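Local structure of solute carrier family 15 member 1 (Mus musculus, 5A9D) at residues F37-I48 with T60-H71. The protein is an intestinal proton-coupled transporter that carries small peptides into the cell, represented here by its extracellular domain of immunoglobulin-like fold. Residues are numbered along the deposited sequence; the frame is centred on the assembly and turned at random.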
# COMPACT_ATOMS: atom_id res chain seq x y z
N PHE A 37 10.26 -0.39 -15.73
CA PHE A 37 9.92 0.75 -14.91
C PHE A 37 10.89 1.82 -15.40
O PHE A 37 12.08 1.55 -15.53
CB PHE A 37 10.19 0.43 -13.42
CG PHE A 37 9.09 -0.35 -12.74
CD1 PHE A 37 7.97 0.29 -12.22
CD2 PHE A 37 9.17 -1.74 -12.62
CE1 PHE A 37 6.94 -0.44 -11.62
CE2 PHE A 37 8.15 -2.46 -12.00
CZ PHE A 37 7.04 -1.80 -11.50
N MET A 38 10.38 2.99 -15.75
CA MET A 38 11.25 4.11 -16.12
C MET A 38 11.62 4.80 -14.80
O MET A 38 10.79 4.86 -13.89
CB MET A 38 10.50 5.05 -17.05
CG MET A 38 10.25 4.42 -18.40
SD MET A 38 8.96 5.30 -19.27
CE MET A 38 7.52 4.66 -18.45
N THR A 39 12.86 5.28 -14.68
CA THR A 39 13.38 5.91 -13.47
C THR A 39 13.55 7.42 -13.63
O THR A 39 14.05 7.87 -14.65
CB THR A 39 14.71 5.23 -13.09
OG1 THR A 39 14.50 3.82 -12.97
CG2 THR A 39 15.28 5.76 -11.81
N PHE A 40 13.17 8.21 -12.61
CA PHE A 40 13.27 9.68 -12.63
C PHE A 40 13.72 10.21 -11.30
O PHE A 40 13.40 9.60 -10.28
CB PHE A 40 11.88 10.30 -12.92
CG PHE A 40 11.21 9.81 -14.18
CD1 PHE A 40 11.44 10.43 -15.40
CD2 PHE A 40 10.34 8.72 -14.15
CE1 PHE A 40 10.82 9.98 -16.57
CE2 PHE A 40 9.72 8.25 -15.32
CZ PHE A 40 9.98 8.88 -16.53
N ASP A 41 14.38 11.38 -11.29
CA ASP A 41 14.71 12.10 -10.05
C ASP A 41 13.43 12.88 -9.76
O ASP A 41 12.91 13.54 -10.67
CB ASP A 41 15.88 13.07 -10.26
CG ASP A 41 17.21 12.40 -10.53
OD1 ASP A 41 17.53 11.40 -9.84
OD2 ASP A 41 17.95 12.90 -11.40
N ILE A 42 12.91 12.75 -8.51
CA ILE A 42 11.66 13.37 -8.05
C ILE A 42 11.58 14.88 -8.40
O ILE A 42 10.53 15.34 -8.84
CB ILE A 42 11.35 13.07 -6.54
CG1 ILE A 42 9.93 13.51 -6.13
CG2 ILE A 42 12.39 13.68 -5.56
CD1 ILE A 42 8.84 12.66 -6.54
N ASP A 43 12.70 15.62 -8.21
CA ASP A 43 12.78 17.07 -8.48
C ASP A 43 12.64 17.39 -9.96
O ASP A 43 12.25 18.51 -10.30
CB ASP A 43 14.11 17.65 -7.93
CG ASP A 43 15.32 17.39 -8.80
OD1 ASP A 43 15.79 16.23 -8.84
OD2 ASP A 43 15.79 18.35 -9.48
N LYS A 44 12.99 16.43 -10.84
CA LYS A 44 12.94 16.56 -12.31
C LYS A 44 11.61 16.09 -12.87
O LYS A 44 11.37 16.26 -14.05
CB LYS A 44 14.13 15.83 -12.98
CG LYS A 44 15.48 16.50 -12.72
CD LYS A 44 16.63 15.69 -13.27
CE LYS A 44 17.96 16.36 -13.01
NZ LYS A 44 19.10 15.54 -13.49
N LEU A 45 10.74 15.52 -12.03
CA LEU A 45 9.41 15.04 -12.41
C LEU A 45 8.46 16.19 -12.16
O LEU A 45 7.60 16.14 -11.28
CB LEU A 45 9.06 13.78 -11.56
CG LEU A 45 8.11 12.73 -12.13
CD1 LEU A 45 8.54 12.25 -13.54
CD2 LEU A 45 8.00 11.56 -11.20
N THR A 46 8.67 17.28 -12.93
CA THR A 46 7.98 18.58 -12.89
C THR A 46 6.48 18.45 -13.15
O THR A 46 5.68 19.02 -12.40
CB THR A 46 8.68 19.56 -13.86
OG1 THR A 46 10.06 19.63 -13.50
CG2 THR A 46 8.08 20.96 -13.83
N SER A 47 6.11 17.72 -14.22
CA SER A 47 4.72 17.45 -14.60
C SER A 47 4.67 16.21 -15.50
O SER A 47 5.68 15.84 -16.11
CB SER A 47 4.08 18.65 -15.29
OG SER A 47 4.50 18.80 -16.63
N ILE A 48 3.51 15.56 -15.54
CA ILE A 48 3.26 14.40 -16.38
C ILE A 48 1.93 14.64 -17.05
O ILE A 48 0.93 14.86 -16.37
CB ILE A 48 3.30 13.06 -15.58
CG1 ILE A 48 4.68 12.83 -14.92
CG2 ILE A 48 2.95 11.87 -16.50
CD1 ILE A 48 4.71 11.71 -13.86
N THR A 60 -3.24 16.46 -16.90
CA THR A 60 -2.02 16.57 -16.08
C THR A 60 -2.20 15.69 -14.83
O THR A 60 -3.25 15.73 -14.19
CB THR A 60 -1.71 18.05 -15.74
OG1 THR A 60 -1.70 18.81 -16.95
CG2 THR A 60 -0.34 18.22 -15.06
N VAL A 61 -1.15 14.94 -14.48
CA VAL A 61 -1.13 14.01 -13.34
C VAL A 61 -0.88 14.70 -12.01
O VAL A 61 0.05 15.50 -11.90
CB VAL A 61 -0.12 12.87 -13.62
CG1 VAL A 61 -0.09 11.84 -12.49
CG2 VAL A 61 -0.43 12.19 -14.94
N ALA A 62 -1.70 14.37 -10.98
CA ALA A 62 -1.60 14.86 -9.60
C ALA A 62 -0.37 14.20 -9.01
O ALA A 62 -0.31 12.97 -8.96
CB ALA A 62 -2.83 14.45 -8.81
N HIS A 63 0.65 15.01 -8.63
CA HIS A 63 1.95 14.54 -8.15
C HIS A 63 1.90 13.71 -6.85
O HIS A 63 2.25 14.15 -5.75
CB HIS A 63 2.97 15.68 -8.06
CG HIS A 63 3.57 16.01 -9.39
ND1 HIS A 63 4.15 15.03 -10.20
CD2 HIS A 63 3.61 17.20 -10.05
CE1 HIS A 63 4.53 15.65 -11.30
NE2 HIS A 63 4.23 16.95 -11.26
N ASP A 64 1.50 12.47 -7.04
CA ASP A 64 1.41 11.47 -6.00
C ASP A 64 2.42 10.36 -6.33
O ASP A 64 2.04 9.22 -6.62
CB ASP A 64 -0.05 11.01 -5.75
CG ASP A 64 -0.66 10.01 -6.72
OD1 ASP A 64 -1.15 10.43 -7.78
OD2 ASP A 64 -0.76 8.81 -6.35
N PHE A 65 3.73 10.74 -6.34
CA PHE A 65 4.81 9.78 -6.52
C PHE A 65 5.76 9.88 -5.35
O PHE A 65 6.16 10.97 -4.99
CB PHE A 65 5.55 9.97 -7.83
CG PHE A 65 4.68 9.75 -9.04
CD1 PHE A 65 4.42 8.47 -9.50
CD2 PHE A 65 4.13 10.83 -9.73
CE1 PHE A 65 3.61 8.27 -10.62
CE2 PHE A 65 3.32 10.63 -10.83
CZ PHE A 65 3.08 9.35 -11.29
N GLU A 66 6.08 8.75 -4.73
CA GLU A 66 7.00 8.72 -3.60
C GLU A 66 8.38 8.31 -4.04
O GLU A 66 8.55 7.33 -4.77
CB GLU A 66 6.51 7.75 -2.51
CG GLU A 66 5.22 8.14 -1.83
CD GLU A 66 5.02 7.41 -0.52
OE1 GLU A 66 4.56 6.24 -0.55
OE2 GLU A 66 5.43 7.97 0.52
N GLN A 67 9.40 9.04 -3.58
CA GLN A 67 10.77 8.66 -3.93
C GLN A 67 11.15 7.34 -3.22
O GLN A 67 10.62 7.04 -2.15
CB GLN A 67 11.79 9.78 -3.66
CG GLN A 67 11.65 10.45 -2.29
CD GLN A 67 12.27 11.81 -2.29
OE1 GLN A 67 13.48 11.96 -2.43
NE2 GLN A 67 11.46 12.84 -2.07
N GLY A 68 11.96 6.54 -3.91
CA GLY A 68 12.37 5.23 -3.43
C GLY A 68 11.34 4.15 -3.70
O GLY A 68 11.53 3.00 -3.28
N HIS A 69 10.24 4.51 -4.41
CA HIS A 69 9.15 3.59 -4.70
C HIS A 69 8.86 3.40 -6.17
O HIS A 69 9.13 4.29 -6.99
CB HIS A 69 7.86 4.04 -3.99
CG HIS A 69 7.96 3.97 -2.50
ND1 HIS A 69 8.74 4.89 -1.78
CD2 HIS A 69 7.37 3.12 -1.63
CE1 HIS A 69 8.61 4.54 -0.51
NE2 HIS A 69 7.80 3.49 -0.37
N ARG A 70 8.29 2.24 -6.51
CA ARG A 70 7.80 1.90 -7.84
C ARG A 70 6.32 2.20 -7.88
O ARG A 70 5.65 2.15 -6.85
CB ARG A 70 7.98 0.43 -8.18
CG ARG A 70 9.38 0.02 -8.46
CD ARG A 70 9.39 -1.47 -8.61
NE ARG A 70 10.71 -1.95 -8.97
CZ ARG A 70 11.04 -3.23 -9.03
NH1 ARG A 70 10.13 -4.18 -8.79
NH2 ARG A 70 12.28 -3.58 -9.35
N HIS A 71 5.82 2.48 -9.07
CA HIS A 71 4.43 2.80 -9.28
C HIS A 71 3.98 2.25 -10.61
O HIS A 71 4.77 2.22 -11.56
CB HIS A 71 4.23 4.33 -9.31
CG HIS A 71 4.83 5.07 -8.15
ND1 HIS A 71 6.20 5.35 -8.11
CD2 HIS A 71 4.24 5.58 -7.05
CE1 HIS A 71 6.39 5.97 -6.95
NE2 HIS A 71 5.24 6.15 -6.29
O HOH W 1 2.11 16.68 -13.08
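I48 and V61 join two connections of an immunoglobulin-like sandwich, where the chain passes between a mixed sheet (strands 32-41 and 69-76) and an antiparallel one (49-52 and 58-60). Backbone bonding is sparse: V61 N donates to I48 O at 2.8 Å, and a water accepting from I48 N and donating to V61 O links the same pair again. H63 adds a side-chain bond, its ring N-H suited to a backbone carbonyl. Its NE2 reaches T46 O, just after the inverse gamma turn centred on L45, at 2.8 Å, bent to 140° at the hydrogen and coming from above the carbonyl plane.

Apolar side chains gather round the buried F65. Beta-branched I48 has two arms for two neighbours: CG2, anti to the backbone N, lies on V61 CG2, while the longer arm sets CD1 3.5 Å from F65 CE2. L45 CD2 approaches the same broad ring, and I42 CD1 lies near F65 CB.

Across intervening strand 4-11, F37 offers a flat face to R70. The long arginine chain covers it with methylenes, its guanidinium nearly parallel to the ring, and its polar end goes further: NE to Q6 OE1, NH1 to P186 O of the second subunit. R70 CD sits 3.8 Å from the F37 ring centroid, 14° off the normal.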